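Local atomic coordinates of adenylosuccinate lyase (Francisella tularensis subsp. tularensis SCHU S4, PDB entry 4EEI), a protein that probably catalyses the release of fumarate from adenylosuccinate, giving AMP, and from the succinylated imidazole carboxamide intermediate of de novo purine synthesis. Residues B[231-236]-B[325-330]; B[281-286]-B[317-322]. All coordinates share one frame; numbering follows the deposited sequence.

Contact 1. Residues B[231-236]-B[325-330]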
ATOM      1  N   SER B 231      -3.062  -8.093  10.422  1.00 19.62           N
ATOM      2  CA  SER B 231      -1.755  -8.153  11.082  1.00 18.98           C
ATOM      3  C   SER B 231      -1.743  -9.103  12.277  1.00 20.34           C
ATOM      4  O   SER B 231      -0.744  -9.776  12.539  1.00 21.87           O
ATOM      5  CB  SER B 231      -1.320  -6.765  11.543  1.00 19.22           C
ATOM      6  OG  SER B 231      -0.899  -6.010  10.425  1.00 26.84           O
ATOM      7  N   ALA B 232      -2.839  -9.127  13.024  1.00 18.49           N
ATOM      8  CA  ALA B 232      -2.977 -10.063  14.141  1.00 20.53           C
ATOM      9  C   ALA B 232      -2.993 -11.511  13.645  1.00 19.05           C
ATOM     10  O   ALA B 232      -2.370 -12.402  14.241  1.00 18.79           O
ATOM     11  CB  ALA B 232      -4.249  -9.760  14.919  1.00 19.28           C
ATOM     12  N   ILE B 233      -3.731 -11.750  12.566  1.00 16.24           N
ATOM     13  CA  ILE B 233      -3.792 -13.080  11.965  1.00 18.36           C
ATOM     14  C   ILE B 233      -2.396 -13.491  11.501  1.00 18.11           C
ATOM     15  O   ILE B 233      -1.963 -14.628  11.719  1.00 18.46           O
ATOM     16  CB  ILE B 233      -4.775 -13.107  10.779  1.00 20.32           C
ATOM     17  CG1 ILE B 233      -6.215 -12.997  11.294  1.00 19.64           C
ATOM     18  CG2 ILE B 233      -4.601 -14.378   9.942  1.00 22.67           C
ATOM     19  CD1 ILE B 233      -7.235 -12.757  10.196  1.00 20.82           C
ATOM     20  N   GLU B 234      -1.685 -12.567  10.876  1.00 17.60           N
ATOM     21  CA  GLU B 234      -0.371 -12.903  10.331  1.00 20.76           C
ATOM     22  C   GLU B 234       0.645 -13.141  11.434  1.00 18.00           C
ATOM     23  O   GLU B 234       1.471 -14.049  11.337  1.00 17.28           O
ATOM     24  CB  GLU B 234       0.128 -11.821   9.359  1.00 22.19           C
ATOM     25  CG  GLU B 234       1.365 -12.265   8.542  1.00 26.11           C
ATOM     26  CD  GLU B 234       1.771 -11.248   7.479  1.00 34.87           C
ATOM     27  OE1 GLU B 234       0.934 -10.382   7.142  1.00 37.05           O
ATOM     28  OE2 GLU B 234       2.920 -11.315   6.978  1.00 35.31           O
ATOM     29  N   ARG B 235       0.586 -12.329  12.487  1.00 17.98           N
ATOM     30  CA  ARG B 235       1.534 -12.489  13.584  1.00 17.22           C
ATOM     31  C   ARG B 235       1.358 -13.844  14.228  1.00 19.45           C
ATOM     32  O   ARG B 235       2.341 -14.512  14.531  1.00 20.36           O
ATOM     33  CB  ARG B 235       1.390 -11.380  14.630  1.00 18.76           C
ATOM     34  CG  ARG B 235       2.488 -11.410  15.705  1.00 23.77           C
ATOM     35  CD  ARG B 235       2.473 -10.146  16.566  1.00 24.42           C
ATOM     36  NE  ARG B 235       1.352 -10.127  17.497  1.00 25.19           N
ATOM     37  CZ  ARG B 235       1.420 -10.589  18.743  1.00 31.59           C
ATOM     38  NH1 ARG B 235       0.354 -10.542  19.538  1.00 26.99           N
ATOM     39  NH2 ARG B 235       2.557 -11.103  19.199  1.00 34.33           N
ATOM     40  N   LEU B 236       0.109 -14.250  14.449  1.00 16.75           N
ATOM     41  CA  LEU B 236      -0.164 -15.543  15.069  1.00 17.39           C
ATOM     42  C   LEU B 236       0.197 -16.683  14.131  1.00 21.64           C
ATOM     43  O   LEU B 236       0.732 -17.710  14.559  1.00 19.98           O
ATOM     44  CB  LEU B 236      -1.641 -15.631  15.480  1.00 19.39           C
ATOM     45  CG  LEU B 236      -2.193 -16.974  15.942  1.00 21.95           C
ATOM     46  CD1 LEU B 236      -1.441 -17.492  17.153  1.00 22.85           C
ATOM     47  CD2 LEU B 236      -3.675 -16.829  16.261  1.00 26.74           C
ATOM     48  N   ARG B 325     -12.539 -18.327  10.904  1.00 19.99           N
ATOM     49  CA  ARG B 325     -13.026 -19.680  11.188  1.00 19.52           C
ATOM     50  C   ARG B 325     -11.921 -20.697  11.045  1.00 20.68           C
ATOM     51  O   ARG B 325     -11.802 -21.626  11.854  1.00 20.31           O
ATOM     52  CB  ARG B 325     -14.195 -20.049  10.266  1.00 21.92           C
ATOM     53  CG  ARG B 325     -15.418 -19.165  10.447  1.00 21.07           C
ATOM     54  CD  ARG B 325     -16.618 -19.679   9.673  1.00 22.97           C
ATOM     55  NE  ARG B 325     -17.770 -18.794   9.865  1.00 24.90           N
ATOM     56  CZ  ARG B 325     -18.928 -18.922   9.226  1.00 26.48           C
ATOM     57  NH1 ARG B 325     -19.100 -19.895   8.341  1.00 26.13           N
ATOM     58  NH2 ARG B 325     -19.911 -18.067   9.469  1.00 29.38           N
ATOM     59  N   ARG B 326     -11.109 -20.549  10.005  1.00 20.30           N
ATOM     60  CA  ARG B 326     -10.051 -21.542   9.778  1.00 24.61           C
ATOM     61  C   ARG B 326      -8.966 -21.427  10.851  1.00 22.56           C
ATOM     62  O   ARG B 326      -8.460 -22.443  11.349  1.00 23.01           O
ATOM     63  CB  ARG B 326      -9.438 -21.399   8.382  1.00 22.64           C
ATOM     64  CG  ARG B 326      -8.283 -22.361   8.139  1.00 25.37           C
ATOM     65  CD  ARG B 326      -7.890 -22.464   6.670  1.00 25.93           C
ATOM     66  NE  ARG B 326      -6.910 -23.536   6.478  1.00 22.58           N
ATOM     67  CZ  ARG B 326      -6.546 -24.019   5.298  1.00 27.15           C
ATOM     68  NH1 ARG B 326      -7.078 -23.521   4.189  1.00 21.36           N
ATOM     69  NH2 ARG B 326      -5.656 -25.006   5.232  1.00 28.47           N
ATOM     70  N   MET B 327      -8.614 -20.197  11.216  1.00 22.63           N
ATOM     71  CA  MET B 327      -7.644 -20.001  12.294  1.00 22.09           C
ATOM     72  C   MET B 327      -8.153 -20.560  13.619  1.00 20.98           C
ATOM     73  O   MET B 327      -7.397 -21.170  14.366  1.00 21.50           O
ATOM     74  CB  MET B 327      -7.291 -18.525  12.458  1.00 19.49           C
ATOM     75  CG  MET B 327      -6.288 -18.293  13.605  1.00 20.20           C
ATOM     76  SD  MET B 327      -4.663 -19.052  13.292  1.00 23.83           S
ATOM     77  CE  MET B 327      -3.861 -17.689  12.444  1.00 22.72           C
ATOM     78  N   LYS B 328      -9.433 -20.359  13.917  1.00 20.77           N
ATOM     79  CA  LYS B 328     -10.000 -20.934  15.139  1.00 19.38           C
ATOM     80  C   LYS B 328      -9.905 -22.454  15.145  1.00 23.24           C
ATOM     81  O   LYS B 328      -9.505 -23.064  16.149  1.00 23.10           O
ATOM     82  CB  LYS B 328     -11.456 -20.496  15.333  1.00 19.78           C
ATOM     83  CG  LYS B 328     -12.163 -21.208  16.497  1.00 30.52           C
ATOM     84  CD  LYS B 328     -13.626 -21.436  16.161  1.00 37.66           C
ATOM     85  CE  LYS B 328     -14.470 -21.778  17.378  1.00 40.39           C
ATOM     86  NZ  LYS B 328     -14.098 -23.057  18.062  1.00 35.33           N
ATOM     87  N   ASN B 329     -10.250 -23.085  14.028  1.00 22.95           N
ATOM     88  CA  ASN B 329     -10.180 -24.544  13.986  1.00 22.71           C
ATOM     89  C   ASN B 329      -8.732 -25.023  14.084  1.00 21.12           C
ATOM     90  O   ASN B 329      -8.452 -26.035  14.717  1.00 21.42           O
ATOM     91  CB  ASN B 329     -10.847 -25.076  12.719  1.00 27.74           C
ATOM     92  CG  ASN B 329     -12.356 -24.912  12.737  1.00 40.08           C
ATOM     93  OD1 ASN B 329     -13.004 -25.072  13.778  1.00 40.63           O
ATOM     94  ND2 ASN B 329     -12.929 -24.602  11.573  1.00 42.53           N
ATOM     95  N   THR B 330      -7.822 -24.287  13.461  1.00 20.67           N
ATOM     96  CA  THR B 330      -6.396 -24.606  13.523  1.00 25.82           C
ATOM     97  C   THR B 330      -5.858 -24.487  14.955  1.00 23.27           C
ATOM     98  O   THR B 330      -5.091 -25.332  15.410  1.00 25.46           O
ATOM     99  CB  THR B 330      -5.588 -23.707  12.558  1.00 25.29           C
ATOM    100  OG1 THR B 330      -5.930 -24.041  11.203  1.00 26.64           O
ATOM    101  CG2 THR B 330      -4.100 -23.919  12.742  1.00 24.79           C
TER

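Contact 2. Residues B[281-286]-B[317-322]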
ATOM      1  N   ALA B 281      -4.129 -12.880   4.975  1.00 20.46           N
ATOM      2  CA  ALA B 281      -3.785 -11.610   5.607  1.00 20.56           C
ATOM      3  C   ALA B 281      -3.260 -10.599   4.591  1.00 18.48           C
ATOM      4  O   ALA B 281      -3.586  -9.411   4.674  1.00 18.31           O
ATOM      5  CB  ALA B 281      -2.768 -11.822   6.719  1.00 20.99           C
ATOM      6  N   ARG B 282      -2.431 -11.057   3.652  1.00 20.07           N
ATOM      7  CA  ARG B 282      -1.900 -10.159   2.624  1.00 20.44           C
ATOM      8  C   ARG B 282      -3.022  -9.551   1.788  1.00 19.62           C
ATOM      9  O   ARG B 282      -2.958  -8.383   1.399  1.00 19.58           O
ATOM     10  CB  ARG B 282      -0.897 -10.886   1.719  1.00 23.40           C
ATOM     11  CG  ARG B 282       0.385 -11.290   2.420  1.00 23.24           C
ATOM     12  CD  ARG B 282       1.365 -12.011   1.510  1.00 21.90           C
ATOM     13  NE  ARG B 282       2.444 -12.556   2.330  1.00 20.40           N
ATOM     14  CZ  ARG B 282       3.090 -13.690   2.094  1.00 22.38           C
ATOM     15  NH1 ARG B 282       2.808 -14.424   1.016  1.00 19.86           N
ATOM     16  NH2 ARG B 282       4.031 -14.084   2.943  1.00 19.69           N
ATOM     17  N   MET B 283      -4.030 -10.373   1.500  0.78 19.20           N
ATOM     18  CA  MET B 283      -5.186  -9.926   0.730  0.78 19.45           C
ATOM     19  C   MET B 283      -5.960  -8.833   1.467  0.78 18.62           C
ATOM     20  O   MET B 283      -6.282  -7.798   0.888  0.78 21.02           O
ATOM     21  CB  MET B 283      -6.125 -11.100   0.430  0.78 17.08           C
ATOM     22  CG  MET B 283      -5.560 -12.153  -0.513  0.78 18.47           C
ATOM     23  SD  MET B 283      -5.144 -11.503  -2.149  0.78 18.67           S
ATOM     24  CE  MET B 283      -6.627 -10.555  -2.535  0.78 26.91           C
ATOM     25  N   LEU B 284      -6.256  -9.072   2.744  1.00 17.30           N
ATOM     26  CA  LEU B 284      -7.011  -8.132   3.575  1.00 18.55           C
ATOM     27  C   LEU B 284      -6.265  -6.820   3.700  1.00 20.86           C
ATOM     28  O   LEU B 284      -6.860  -5.735   3.655  1.00 19.20           O
ATOM     29  CB  LEU B 284      -7.261  -8.731   4.965  1.00 16.58           C
ATOM     30  CG  LEU B 284      -8.222  -9.919   5.005  1.00 19.05           C
ATOM     31  CD1 LEU B 284      -8.164 -10.600   6.376  1.00 19.41           C
ATOM     32  CD2 LEU B 284      -9.647  -9.432   4.727  1.00 19.97           C
ATOM     33  N   ARG B 285      -4.949  -6.914   3.841  1.00 17.69           N
ATOM     34  CA  ARG B 285      -4.127  -5.727   3.977  1.00 17.80           C
ATOM     35  C   ARG B 285      -4.144  -4.908   2.687  1.00 19.22           C
ATOM     36  O   ARG B 285      -4.085  -3.679   2.724  1.00 19.73           O
ATOM     37  CB  ARG B 285      -2.699  -6.130   4.369  1.00 25.70           C
ATOM     38  CG  ARG B 285      -1.718  -4.980   4.461  1.00 32.17           C
ATOM     39  CD  ARG B 285      -0.475  -5.362   5.278  1.00 36.27           C
ATOM     40  NE  ARG B 285       0.230  -6.539   4.763  1.00 34.19           N
ATOM     41  CZ  ARG B 285       0.237  -7.726   5.369  1.00 33.98           C
ATOM     42  NH1 ARG B 285      -0.432  -7.893   6.503  1.00 39.17           N
ATOM     43  NH2 ARG B 285       0.909  -8.749   4.847  1.00 25.82           N
ATOM     44  N   SER B 286      -4.253  -5.586   1.547  1.00 16.63           N
ATOM     45  CA  SER B 286      -4.242  -4.890   0.251  1.00 19.71           C
ATOM     46  C   SER B 286      -5.471  -3.995   0.050  1.00 21.50           C
ATOM     47  O   SER B 286      -5.441  -3.039  -0.731  1.00 20.27           O
ATOM     48  CB  SER B 286      -4.137  -5.910  -0.899  1.00 18.77           C
ATOM     49  OG  SER B 286      -5.372  -6.572  -1.108  1.00 21.57           O
ATOM     50  N   PHE B 317     -15.063  -9.236   3.289  1.00 18.37           N
ATOM     51  CA  PHE B 317     -15.865  -9.966   4.261  1.00 18.09           C
ATOM     52  C   PHE B 317     -15.746 -11.478   4.090  1.00 18.91           C
ATOM     53  O   PHE B 317     -15.669 -12.227   5.077  1.00 19.92           O
ATOM     54  CB  PHE B 317     -17.325  -9.506   4.206  1.00 19.19           C
ATOM     55  CG  PHE B 317     -17.530  -8.133   4.774  1.00 19.56           C
ATOM     56  CD1 PHE B 317     -17.467  -7.925   6.145  1.00 20.99           C
ATOM     57  CD2 PHE B 317     -17.775  -7.052   3.945  1.00 21.15           C
ATOM     58  CE1 PHE B 317     -17.649  -6.650   6.683  1.00 21.94           C
ATOM     59  CE2 PHE B 317     -17.957  -5.777   4.473  1.00 24.59           C
ATOM     60  CZ  PHE B 317     -17.891  -5.582   5.843  1.00 24.82           C
ATOM     61  N   GLY B 318     -15.717 -11.942   2.844  1.00 17.53           N
ATOM     62  CA  GLY B 318     -15.602 -13.373   2.601  1.00 18.69           C
ATOM     63  C   GLY B 318     -14.287 -13.936   3.129  1.00 22.34           C
ATOM     64  O   GLY B 318     -14.256 -14.981   3.775  1.00 20.92           O
ATOM     65  N   ILE B 319     -13.194 -13.246   2.852  1.00 20.09           N
ATOM     66  CA  ILE B 319     -11.895 -13.698   3.323  1.00 21.36           C
ATOM     67  C   ILE B 319     -11.803 -13.586   4.846  1.00 20.76           C
ATOM     68  O   ILE B 319     -11.255 -14.468   5.498  1.00 19.05           O
ATOM     69  CB  ILE B 319     -10.766 -12.877   2.682  1.00 18.06           C
ATOM     70  CG1 ILE B 319     -10.653 -13.217   1.190  1.00 19.74           C
ATOM     71  CG2 ILE B 319      -9.441 -13.144   3.383  1.00 16.20           C
ATOM     72  CD1 ILE B 319      -9.761 -12.218   0.416  1.00 19.87           C
ATOM     73  N   MET B 320     -12.336 -12.509   5.411  1.00 18.38           N
ATOM     74  CA  MET B 320     -12.241 -12.306   6.859  1.00 19.30           C
ATOM     75  C   MET B 320     -12.957 -13.427   7.606  1.00 16.25           C
ATOM     76  O   MET B 320     -12.415 -14.008   8.549  1.00 19.66           O
ATOM     77  CB  MET B 320     -12.824 -10.947   7.268  1.00 20.17           C
ATOM     78  CG  MET B 320     -12.811 -10.709   8.782  1.00 20.54           C
ATOM     79  SD  MET B 320     -11.133 -10.633   9.441  1.00 21.06           S
ATOM     80  CE  MET B 320     -10.618  -9.020   8.871  1.00 14.56           C
ATOM     81  N   VAL B 321     -14.179 -13.731   7.197  1.00 17.52           N
ATOM     82  CA  VAL B 321     -14.927 -14.801   7.849  1.00 19.20           C
ATOM     83  C   VAL B 321     -14.235 -16.155   7.644  1.00 22.96           C
ATOM     84  O   VAL B 321     -14.064 -16.931   8.594  1.00 18.16           O
ATOM     85  CB  VAL B 321     -16.383 -14.843   7.370  1.00 17.44           C
ATOM     86  CG1 VAL B 321     -17.084 -16.090   7.901  1.00 18.42           C
ATOM     87  CG2 VAL B 321     -17.118 -13.584   7.837  1.00 17.26           C
ATOM     88  N   TYR B 322     -13.821 -16.434   6.412  1.00 17.86           N
ATOM     89  CA  TYR B 322     -13.076 -17.671   6.125  1.00 20.16           C
ATOM     90  C   TYR B 322     -11.840 -17.792   7.010  1.00 18.86           C
ATOM     91  O   TYR B 322     -11.580 -18.850   7.586  1.00 22.30           O
ATOM     92  CB  TYR B 322     -12.652 -17.730   4.647  1.00 18.55           C
ATOM     93  CG  TYR B 322     -11.815 -18.955   4.311  1.00 20.14           C
ATOM     94  CD1 TYR B 322     -12.414 -20.130   3.903  1.00 24.00           C
ATOM     95  CD2 TYR B 322     -10.421 -18.926   4.400  1.00 25.68           C
ATOM     96  CE1 TYR B 322     -11.665 -21.257   3.601  1.00 26.76           C
ATOM     97  CE2 TYR B 322      -9.657 -20.057   4.102  1.00 22.74           C
ATOM     98  CZ  TYR B 322     -10.291 -21.209   3.698  1.00 24.17           C
ATOM     99  OH  TYR B 322      -9.559 -22.341   3.396  1.00 24.57           O
TER

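Contact 1. Residues B[231-236]-B[325-330]
Ile-233 and Leu-236, one helical turn apart, receive the side chain of Met-327 in the long-helix bundle that forms the central body of fumarase/aspartase-superfamily enzymes. Segment 231-236 belongs to helix 217-244 and segment 325-330 to helix 304-333. The nearest pair of CA atoms, those of Ile-233 and Met-327, is 7.9 Å apart, and Met-327 makes all the contacts from its segment. Ser-231 and Ala-232 face other neighbours: the hydroxyl of Ser-231 is hydrogen-bonded to the backbone O of Leu-292 of the second subunit, and Ala-232 packs on Phe-161 of helix 151-173, whose side chain also touches Ile-233 and Leu-236. At Ile-233 the methyl CE of Met-327 approaches two different groups, the backbone O at 3.7 Å and, more loosely, the branch methyl CG2 at 4.2 Å. Arg-235 turns to helix 151-173, where its NH1 forms a salt bridge with Glu-160. Leu-236 supplies the other wall: with CG anti to the backbone N (chi1 170°), its branched end is turned to the Met-327 thioether and meets it at an oblique angle. Its CD2 lies 4.0 Å from CG of Met-327, so the contact extends along the thioether as well as to its terminal methyl. Met-327 is also flanked by Leu-120 of helix 94-131 and Leu-277 of helix 272-293. The methionine chain leaves its helix with CG anti to the backbone N, then bends at chi2 (65°) and chi3 (89°); this puts SD 3.8 Å from Leu-236 CD2 and CE 3.9 Å from Leu-236 CG.

Contact 2. Residues B[281-286]-B[317-322]
Two neighbouring helices of the superfamily's central bundle, 272-293 and 304-333, run roughly antiparallel where Leu-284 meets Ile-319 and Met-320. The short segments have axes 9.9 Å apart at closest approach and a signed crossing angle of -144°. Leu-284 and Ile-319 both point toward the opposite helix, and the two side chains run antiparallel alongside one another, so they meet flank to flank: the branch methyl CG2 of Ile-319 rests 3.8 Å from CG of Leu-284 and 4.0 Å from its CD2. The longer branch of Ile-319 goes another way. With CG1 anti to the carbonyl carbon (chi1 -70°) and an extended chi2, it carries CD1 to 3.8 Å from CB of Met-283, so one isoleucine serves two successive residues of the facing helix. Met-320 reaches Leu-284 differently. Its chain does not start out straight at the other helix; CG is anti to the backbone N, and bends at chi2 (64°) and chi3 turn CE to 3.8 Å from Leu-284 CD1, the two side chains lying nearly at right angles. That same CD1 also touches Ile-319 CG2, less closely at 4.1 Å. All four residues are buried, and their mutual contact is wholly apolar. Helix 217-244 closes one flank, with Ala-230 against Leu-284 and His-226 and Ile-229 against Met-320; Val-113 of helix 94-131 also touches Met-320. The third subunit closes another, its Ile-290 packing on Met-283 and its Phe-311 on Ile-319.

How the contacts relate
Contacts 1 and 2 are both buried in the helical core and share helix 304-333, which meets helix 217-244 in the first and helix 272-293 in the second. Along the chain, contact 2 is nested within the loop closed by contact 1. In contact 1 one methionine makes every contact from its helix, and 144 Å² is buried; contact 2 interlocks several branched and thioether side chains and buries 220 Å². Their centres lie 11 Å apart, and a salt bridge between Glu-234 OE1 and Arg-285 NH2 ties the two together. Arg-285 NH2 also pairs with Glu-293 of the third subunit, so charged chemistry borders the apolar cores where subunits meet.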